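Local coordinates for type IV pilus assembly protein PilF (Thermus thermophilus HB8, PDB 5OIU), which binds ATP and probably hydrolyses it as a hexameric motor that powers assembly of type IV pili, at residues K286-P291 and R310-M315; I331-V336 and M363-E368. All blocks are in the same frame, centred on the assembly; numbering follows the deposited sequence.

Contact 1 of 2, residues K286-P291 and R310-M315; sequences KVEVKP and RLYKGM
The two-stranded antiparallel ribbon beside the zinc site is built by Lys286-Val289 and Leu311-Gly314. Val287 and Lys313 form one hydrogen-bonded pair: Val287 N gives to Lys313 O at 3.0 Å, and Lys313 N returns a bond to Val287 O. The next such pair is lopsided: Val289 N bonds to Leu311 O at 2.8 Å, but Leu311 N only weakly to Val289 O at 3.4 Å. On one face Glu288 and Tyr312 run alongside each other in the same direction, with Glu288 CG 3.6 Å from Tyr312 CE2. Lys286, extended through CG and CD (chi1 -173°, chi2 -170°), brings CD to 3.9 Å from Tyr312 CD2, while its NZ bonds to Gly377 O. On the other face, shared with Lys313, Val289 CG2 meets Leu311 CB at 3.7 Å; at the two ends, Val287 CG1 packs on Met315 CG and Pro291 CB on Leu311 CD1. Beyond the last pair, Lys290 CD lies over one face of the Arg310 guanidinium, toward its rim; the modelled 3.0 Å between Lys290 NZ and Arg310 NH2, two donors that do not bond to each other, is doubtful. What holds the ribbon is backbone bonding and packing on both faces, not this cationic pair.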
ATOM      1  N   LYS C 286      12.253  36.363  35.840  1.00 56.97           N
ATOM      2  CA  LYS C 286      11.652  35.048  35.957  1.00 59.15           C
ATOM      3  C   LYS C 286      10.824  34.971  37.233  1.00 61.70           C
ATOM      4  O   LYS C 286      11.140  35.595  38.245  1.00 63.23           O
ATOM      5  CB  LYS C 286      12.728  33.957  35.941  1.00 51.06           C
ATOM      6  CG  LYS C 286      12.162  32.551  35.879  1.00 51.98           C
ATOM      7  CD  LYS C 286      13.213  31.473  36.117  1.00 55.46           C
ATOM      8  CE  LYS C 286      14.159  31.319  34.946  1.00 51.90           C
ATOM      9  NZ  LYS C 286      14.931  30.041  35.075  1.00 61.37           N
ATOM     10  N   VAL C 287       9.749  34.187  37.184  1.00 62.66           N
ATOM     11  CA  VAL C 287       8.793  34.146  38.279  1.00 59.45           C
ATOM     12  C   VAL C 287       8.071  32.804  38.231  1.00 58.64           C
ATOM     13  O   VAL C 287       7.996  32.164  37.180  1.00 59.81           O
ATOM     14  CB  VAL C 287       7.826  35.349  38.182  1.00 64.72           C
ATOM     15  CG1 VAL C 287       6.835  35.156  37.060  1.00 61.75           C
ATOM     16  CG2 VAL C 287       7.098  35.485  39.449  1.00 73.99           C
ATOM     17  N   GLU C 288       7.575  32.355  39.383  1.00 55.28           N
ATOM     18  CA  GLU C 288       6.874  31.081  39.449  1.00 57.88           C
ATOM     19  C   GLU C 288       5.417  31.247  39.044  1.00 59.47           C
ATOM     20  O   GLU C 288       4.829  32.324  39.177  1.00 59.51           O
ATOM     21  CB  GLU C 288       6.943  30.481  40.857  1.00 56.86           C
ATOM     22  CG  GLU C 288       8.142  29.584  41.062  1.00 60.03           C
ATOM     23  CD  GLU C 288       8.124  28.831  42.383  1.00 67.44           C
ATOM     24  OE1 GLU C 288       7.064  28.816  43.052  1.00 68.23           O
ATOM     25  OE2 GLU C 288       9.178  28.246  42.739  1.00 65.01           O
ATOM     26  N   VAL C 289       4.838  30.172  38.515  1.00 54.20           N
ATOM     27  CA  VAL C 289       3.391  30.063  38.377  1.00 54.43           C
ATOM     28  C   VAL C 289       2.981  28.714  38.943  1.00 54.22           C
ATOM     29  O   VAL C 289       3.698  27.717  38.792  1.00 50.83           O
ATOM     30  CB  VAL C 289       2.898  30.237  36.918  1.00 50.50           C
ATOM     31  CG1 VAL C 289       3.555  31.433  36.262  1.00 53.49           C
ATOM     32  CG2 VAL C 289       3.153  29.001  36.106  1.00 53.50           C
ATOM     33  N   LYS C 290       1.870  28.699  39.659  1.00 61.66           N
ATOM     34  CA  LYS C 290       1.321  27.437  40.122  1.00 56.35           C
ATOM     35  C   LYS C 290       0.739  26.745  38.904  1.00 59.37           C
ATOM     36  O   LYS C 290      -0.145  27.308  38.247  1.00 58.10           O
ATOM     37  CB  LYS C 290       0.255  27.653  41.196  1.00 56.47           C
ATOM     38  CG  LYS C 290      -0.477  26.392  41.638  1.00 59.96           C
ATOM     39  CD  LYS C 290       0.475  25.321  42.163  1.00 66.85           C
ATOM     40  CE  LYS C 290      -0.246  23.976  42.328  1.00 69.41           C
ATOM     41  NZ  LYS C 290       0.242  23.198  43.514  1.00 72.27           N
ATOM     42  N   PRO C 291       1.243  25.583  38.522  1.00 55.22           N
ATOM     43  CA  PRO C 291       0.645  24.860  37.405  1.00 50.82           C
ATOM     44  C   PRO C 291      -0.648  24.192  37.824  1.00 54.33           C
ATOM     45  O   PRO C 291      -0.857  23.859  38.994  1.00 54.92           O
ATOM     46  CB  PRO C 291       1.714  23.820  37.060  1.00 53.64           C
ATOM     47  CG  PRO C 291       2.389  23.562  38.360  1.00 54.01           C
ATOM     48  CD  PRO C 291       2.407  24.877  39.086  1.00 57.20           C
ATOM     49  N   ARG C 310       6.788  23.059  39.795  1.00 62.60           N
ATOM     50  CA  ARG C 310       6.477  24.462  39.561  1.00 58.89           C
ATOM     51  C   ARG C 310       6.918  24.815  38.145  1.00 53.49           C
ATOM     52  O   ARG C 310       7.790  24.158  37.573  1.00 51.98           O
ATOM     53  CB  ARG C 310       7.166  25.377  40.596  1.00 62.52           C
ATOM     54  CG  ARG C 310       6.301  25.777  41.836  1.00 68.72           C
ATOM     55  CD  ARG C 310       5.231  24.711  42.197  1.00 73.27           C
ATOM     56  NE  ARG C 310       4.741  24.714  43.584  1.00 79.29           N
ATOM     57  CZ  ARG C 310       3.797  23.888  44.053  1.00 85.42           C
ATOM     58  NH1 ARG C 310       3.417  23.953  45.326  1.00 86.67           N
ATOM     59  NH2 ARG C 310       3.238  22.978  43.260  1.00 76.88           N
ATOM     60  N   LEU C 311       6.275  25.832  37.569  1.00 50.52           N
ATOM     61  CA  LEU C 311       6.575  26.345  36.235  1.00 47.58           C
ATOM     62  C   LEU C 311       6.928  27.823  36.338  1.00 47.43           C
ATOM     63  O   LEU C 311       6.759  28.448  37.387  1.00 51.46           O
ATOM     64  CB  LEU C 311       5.396  26.173  35.266  1.00 43.27           C
ATOM     65  CG  LEU C 311       4.934  24.802  34.773  1.00 51.84           C
ATOM     66  CD1 LEU C 311       3.618  24.978  34.020  1.00 47.59           C
ATOM     67  CD2 LEU C 311       5.972  24.069  33.904  1.00 43.20           C
ATOM     68  N   TYR C 312       7.404  28.388  35.226  1.00 40.85           N
ATOM     69  CA  TYR C 312       8.018  29.705  35.234  1.00 46.01           C
ATOM     70  C   TYR C 312       7.633  30.476  33.982  1.00 44.74           C
ATOM     71  O   TYR C 312       7.316  29.891  32.947  1.00 45.96           O
ATOM     72  CB  TYR C 312       9.563  29.605  35.343  1.00 49.61           C
ATOM     73  CG  TYR C 312      10.007  28.777  36.528  1.00 48.19           C
ATOM     74  CD1 TYR C 312      10.006  27.384  36.477  1.00 47.86           C
ATOM     75  CD2 TYR C 312      10.383  29.386  37.714  1.00 51.65           C
ATOM     76  CE1 TYR C 312      10.370  26.629  37.581  1.00 53.05           C
ATOM     77  CE2 TYR C 312      10.763  28.636  38.820  1.00 47.60           C
ATOM     78  CZ  TYR C 312      10.757  27.272  38.750  1.00 50.34           C
ATOM     79  OH  TYR C 312      11.135  26.559  39.861  1.00 55.80           O
ATOM     80  N   LYS C 313       7.652  31.801  34.096  1.00 46.15           N
ATOM     81  CA  LYS C 313       7.564  32.678  32.939  1.00 50.28           C
ATOM     82  C   LYS C 313       8.391  33.918  33.228  1.00 51.51           C
ATOM     83  O   LYS C 313       8.857  34.145  34.342  1.00 53.43           O
ATOM     84  CB  LYS C 313       6.115  33.040  32.602  1.00 49.20           C
ATOM     85  CG  LYS C 313       5.546  34.195  33.422  1.00 56.26           C
ATOM     86  CD  LYS C 313       4.096  34.518  33.026  1.00 63.29           C
ATOM     87  CE  LYS C 313       3.825  36.049  33.007  1.00 75.60           C
ATOM     88  NZ  LYS C 313       2.439  36.463  33.429  1.00 70.90           N
ATOM     89  N   GLY C 314       8.591  34.735  32.177  1.00 50.23           N
ATOM     90  CA  GLY C 314       9.245  36.012  32.311  1.00 50.56           C
ATOM     91  C   GLY C 314       8.229  37.136  32.348  1.00 58.58           C
ATOM     92  O   GLY C 314       7.432  37.297  31.417  1.00 55.14           O
ATOM     93  N   MET C 315       8.255  37.914  33.437  1.00 59.31           N
ATOM     94  CA  MET C 315       7.300  39.005  33.577  1.00 59.63           C
ATOM     95  C   MET C 315       7.595  40.147  32.622  1.00 59.41           C
ATOM     96  O   MET C 315       6.702  40.958  32.361  1.00 58.23           O
ATOM     97  CB  MET C 315       7.278  39.520  35.016  1.00 61.37           C
ATOM     98  CG  MET C 315       6.231  38.843  35.894  1.00 62.92           C
ATOM     99  SD  MET C 315       4.579  38.926  35.171  1.00 78.76           S
ATOM    100  CE  MET C 315       3.657  37.858  36.290  1.00 80.51           C
TER

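Contact 2 of 2, residues I331-V336 and M363-E368; sequences IHELLV and MKTLRE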
ATOM      1  N   ILE C 331      15.227  21.329  22.486  1.00 33.85           N
ATOM      2  CA  ILE C 331      14.529  20.184  23.058  1.00 35.45           C
ATOM      3  C   ILE C 331      14.645  19.016  22.080  1.00 38.17           C
ATOM      4  O   ILE C 331      14.691  19.198  20.857  1.00 31.44           O
ATOM      5  CB  ILE C 331      13.051  20.523  23.375  1.00 39.53           C
ATOM      6  CG1 ILE C 331      12.205  20.628  22.105  1.00 33.77           C
ATOM      7  CG2 ILE C 331      12.945  21.844  24.125  1.00 34.48           C
ATOM      8  CD1 ILE C 331      10.824  21.173  22.390  1.00 34.50           C
ATOM      9  N   HIS C 332      14.693  17.801  22.622  1.00 37.15           N
ATOM     10  CA  HIS C 332      15.183  16.675  21.845  1.00 34.56           C
ATOM     11  C   HIS C 332      14.267  15.464  21.906  1.00 39.83           C
ATOM     12  O   HIS C 332      13.597  15.199  22.907  1.00 38.82           O
ATOM     13  CB  HIS C 332      16.551  16.266  22.321  1.00 37.60           C
ATOM     14  CG  HIS C 332      17.567  17.364  22.256  1.00 39.81           C
ATOM     15  ND1 HIS C 332      18.056  17.995  23.383  1.00 40.32           N
ATOM     16  CD2 HIS C 332      18.203  17.926  21.201  1.00 37.29           C
ATOM     17  CE1 HIS C 332      18.938  18.908  23.023  1.00 42.00           C
ATOM     18  NE2 HIS C 332      19.052  18.882  21.705  1.00 41.05           N
ATOM     19  N   GLU C 333      14.279  14.717  20.810  1.00 40.05           N
ATOM     20  CA  GLU C 333      13.682  13.395  20.727  1.00 39.05           C
ATOM     21  C   GLU C 333      14.702  12.472  20.072  1.00 38.46           C
ATOM     22  O   GLU C 333      15.071  12.692  18.911  1.00 38.16           O
ATOM     23  CB  GLU C 333      12.399  13.456  19.910  1.00 37.03           C
ATOM     24  CG  GLU C 333      11.507  12.278  20.067  1.00 44.49           C
ATOM     25  CD  GLU C 333      10.198  12.507  19.378  1.00 46.76           C
ATOM     26  OE1 GLU C 333      10.165  12.370  18.132  1.00 46.11           O
ATOM     27  OE2 GLU C 333       9.220  12.863  20.081  1.00 47.13           O
ATOM     28  N   LEU C 334      15.173  11.454  20.814  1.00 33.82           N
ATOM     29  CA  LEU C 334      16.289  10.604  20.367  1.00 38.99           C
ATOM     30  C   LEU C 334      15.828   9.155  20.245  1.00 40.14           C
ATOM     31  O   LEU C 334      15.706   8.439  21.247  1.00 41.26           O
ATOM     32  CB  LEU C 334      17.500  10.702  21.295  1.00 33.58           C
ATOM     33  CG  LEU C 334      18.669   9.749  20.956  1.00 43.24           C
ATOM     34  CD1 LEU C 334      19.183   9.900  19.535  1.00 38.13           C
ATOM     35  CD2 LEU C 334      19.839   9.896  21.948  1.00 43.01           C
ATOM     36  N   LEU C 335      15.608   8.732  19.005  1.00 37.72           N
ATOM     37  CA  LEU C 335      15.224   7.370  18.675  1.00 40.11           C
ATOM     38  C   LEU C 335      16.497   6.571  18.431  1.00 44.52           C
ATOM     39  O   LEU C 335      17.147   6.735  17.389  1.00 37.92           O
ATOM     40  CB  LEU C 335      14.316   7.355  17.449  1.00 39.86           C
ATOM     41  CG  LEU C 335      13.566   6.067  17.109  1.00 44.63           C
ATOM     42  CD1 LEU C 335      12.416   6.369  16.180  1.00 43.19           C
ATOM     43  CD2 LEU C 335      14.473   5.038  16.465  1.00 44.41           C
ATOM     44  N   VAL C 336      16.849   5.710  19.395  1.00 49.39           N
ATOM     45  CA  VAL C 336      17.995   4.808  19.289  1.00 46.11           C
ATOM     46  C   VAL C 336      17.492   3.452  18.816  1.00 46.83           C
ATOM     47  O   VAL C 336      16.605   2.849  19.439  1.00 50.62           O
ATOM     48  CB  VAL C 336      18.748   4.687  20.628  1.00 48.22           C
ATOM     49  CG1 VAL C 336      19.966   3.793  20.479  1.00 46.06           C
ATOM     50  CG2 VAL C 336      19.166   6.046  21.128  1.00 44.14           C
ATOM     51  N   MET C 363      12.177   5.886  25.080  1.00 51.21           N
ATOM     52  CA  MET C 363      12.467   7.153  24.419  1.00 46.34           C
ATOM     53  C   MET C 363      11.536   8.247  24.910  1.00 45.51           C
ATOM     54  O   MET C 363      10.309   8.078  24.870  1.00 42.24           O
ATOM     55  CB  MET C 363      12.315   7.027  22.913  1.00 44.15           C
ATOM     56  CG  MET C 363      12.374   8.356  22.211  1.00 39.42           C
ATOM     57  SD  MET C 363      12.077   8.135  20.463  1.00 48.50           S
ATOM     58  CE  MET C 363      10.396   8.738  20.340  1.00 44.72           C
ATOM     59  N   LYS C 364      12.115   9.367  25.364  1.00 38.90           N
ATOM     60  CA  LYS C 364      11.327  10.557  25.658  1.00 40.38           C
ATOM     61  C   LYS C 364      11.020  11.330  24.378  1.00 46.53           C
ATOM     62  O   LYS C 364      11.863  11.432  23.473  1.00 41.67           O
ATOM     63  CB  LYS C 364      12.057  11.463  26.644  1.00 43.42           C
ATOM     64  CG  LYS C 364      12.489  10.766  27.903  1.00 53.23           C
ATOM     65  CD  LYS C 364      12.102  11.557  29.145  1.00 58.28           C
ATOM     66  CE  LYS C 364      11.748  10.619  30.317  1.00 65.07           C
ATOM     67  NZ  LYS C 364      10.313  10.162  30.315  1.00 67.94           N
ATOM     68  N   THR C 365       9.795  11.870  24.306  1.00 44.82           N
ATOM     69  CA  THR C 365       9.375  12.691  23.173  1.00 45.67           C
ATOM     70  C   THR C 365       9.798  14.139  23.369  1.00 39.26           C
ATOM     71  O   THR C 365      10.159  14.562  24.466  1.00 37.34           O
ATOM     72  CB  THR C 365       7.856  12.689  22.971  1.00 38.38           C
ATOM     73  OG1 THR C 365       7.227  13.293  24.108  1.00 39.86           O
ATOM     74  CG2 THR C 365       7.321  11.317  22.755  1.00 38.48           C
ATOM     75  N   LEU C 366       9.697  14.900  22.273  1.00 36.82           N
ATOM     76  CA  LEU C 366       9.938  16.337  22.300  1.00 39.16           C
ATOM     77  C   LEU C 366       9.173  17.027  23.430  1.00 40.15           C
ATOM     78  O   LEU C 366       9.721  17.863  24.158  1.00 32.11           O
ATOM     79  CB  LEU C 366       9.522  16.946  20.966  1.00 36.61           C
ATOM     80  CG  LEU C 366      10.330  16.767  19.695  1.00 43.69           C
ATOM     81  CD1 LEU C 366       9.614  17.513  18.559  1.00 34.12           C
ATOM     82  CD2 LEU C 366      11.757  17.262  19.909  1.00 36.30           C
ATOM     83  N   ARG C 367       7.884  16.712  23.562  1.00 40.79           N
ATOM     84  CA  ARG C 367       7.052  17.421  24.522  1.00 37.49           C
ATOM     85  C   ARG C 367       7.383  16.999  25.946  1.00 42.52           C
ATOM     86  O   ARG C 367       7.393  17.832  26.866  1.00 40.74           O
ATOM     87  CB  ARG C 367       5.585  17.175  24.200  1.00 41.05           C
ATOM     88  CG  ARG C 367       4.623  17.908  25.093  1.00 46.17           C
ATOM     89  CD  ARG C 367       3.231  17.416  24.807  1.00 45.73           C
ATOM     90  NE  ARG C 367       2.603  18.155  23.723  1.00 51.48           N
ATOM     91  CZ  ARG C 367       1.709  17.635  22.883  1.00 54.65           C
ATOM     92  NH1 ARG C 367       1.348  16.351  22.995  1.00 46.40           N
ATOM     93  NH2 ARG C 367       1.176  18.401  21.932  1.00 43.63           N
ATOM     94  N   GLU C 368       7.683  15.712  26.142  1.00 38.05           N
ATOM     95  CA  GLU C 368       8.196  15.259  27.429  1.00 37.72           C
ATOM     96  C   GLU C 368       9.507  15.965  27.770  1.00 40.66           C
ATOM     97  O   GLU C 368       9.668  16.510  28.869  1.00 44.04           O
ATOM     98  CB  GLU C 368       8.370  13.741  27.409  1.00 43.39           C
ATOM     99  CG  GLU C 368       7.069  12.952  27.625  1.00 41.26           C
ATOM    100  CD  GLU C 368       7.143  11.545  27.050  1.00 46.43           C
ATOM    101  OE1 GLU C 368       8.248  11.132  26.656  1.00 53.44           O
ATOM    102  OE2 GLU C 368       6.105  10.846  26.981  1.00 50.69           O
TER
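Glu333 holds its CG anti to the backbone N (chi1 -164°) and its CD extended beyond (chi2 172°), which sends the carboxylate across to the start of the helix at Leu366. Met363 likewise has CG anti to N, and this CG lies 3.5 Å from Leu334 O. The chain of Met363 then bends at its last torsion, and CE turns back onto Glu333 CG at 3.7 Å. Glu333 OE2 accepts from Leu366 N at 3.0 Å; the N-H...O angle is 155°, and the donor approaches from above the carboxylate plane. The same oxygen sits 3.2 Å from Thr365 CB, while Glu333 OE1 takes a weak bond from Ala248 N. An alanine in place of Glu333 would probably leave Leu366 N without this acceptor and open a gap beside Met363 CE. Next to the carboxylate, Leu366 CD2 packs over the strand backbone, 3.6 Å from Ile331 O, and its side chain crosses that of Ile331 at about a right angle. Within the helix start, Glu368 N bonds to Thr365 OG1 at 3.2 Å, and Thr365 N bonds to Glu368 OE1 at 2.9 Å. The reciprocal pair is a capping box, here joined to the strand that is outermost in the core sheet within this chain by a glutamate that binds the helix's first-turn amide.

Coming from the N terminus, the chain builds the six-stranded antiparallel sheet, then the P-loop ATPase core, and leaves along strand 269-281, past the first two zinc cysteines, into contact 1. There 310-315 returns on 286-291 and closes a loop of mostly helix; Cys317 and Cys320, the other two zinc ligands, follow. The chain re-enters the core as strand 328-336, antiparallel to 269-281, and contact 2 closes the second loop, made largely of helices 339-347 and 351-360. The contacts are in series, neither nested nor crossed. Their centres are about 24 Å apart and they do not touch: contact 1 lies in the zinc-bearing excursion, pairing its two strands, whereas contact 2 ties the C-terminal helices to the core sheet.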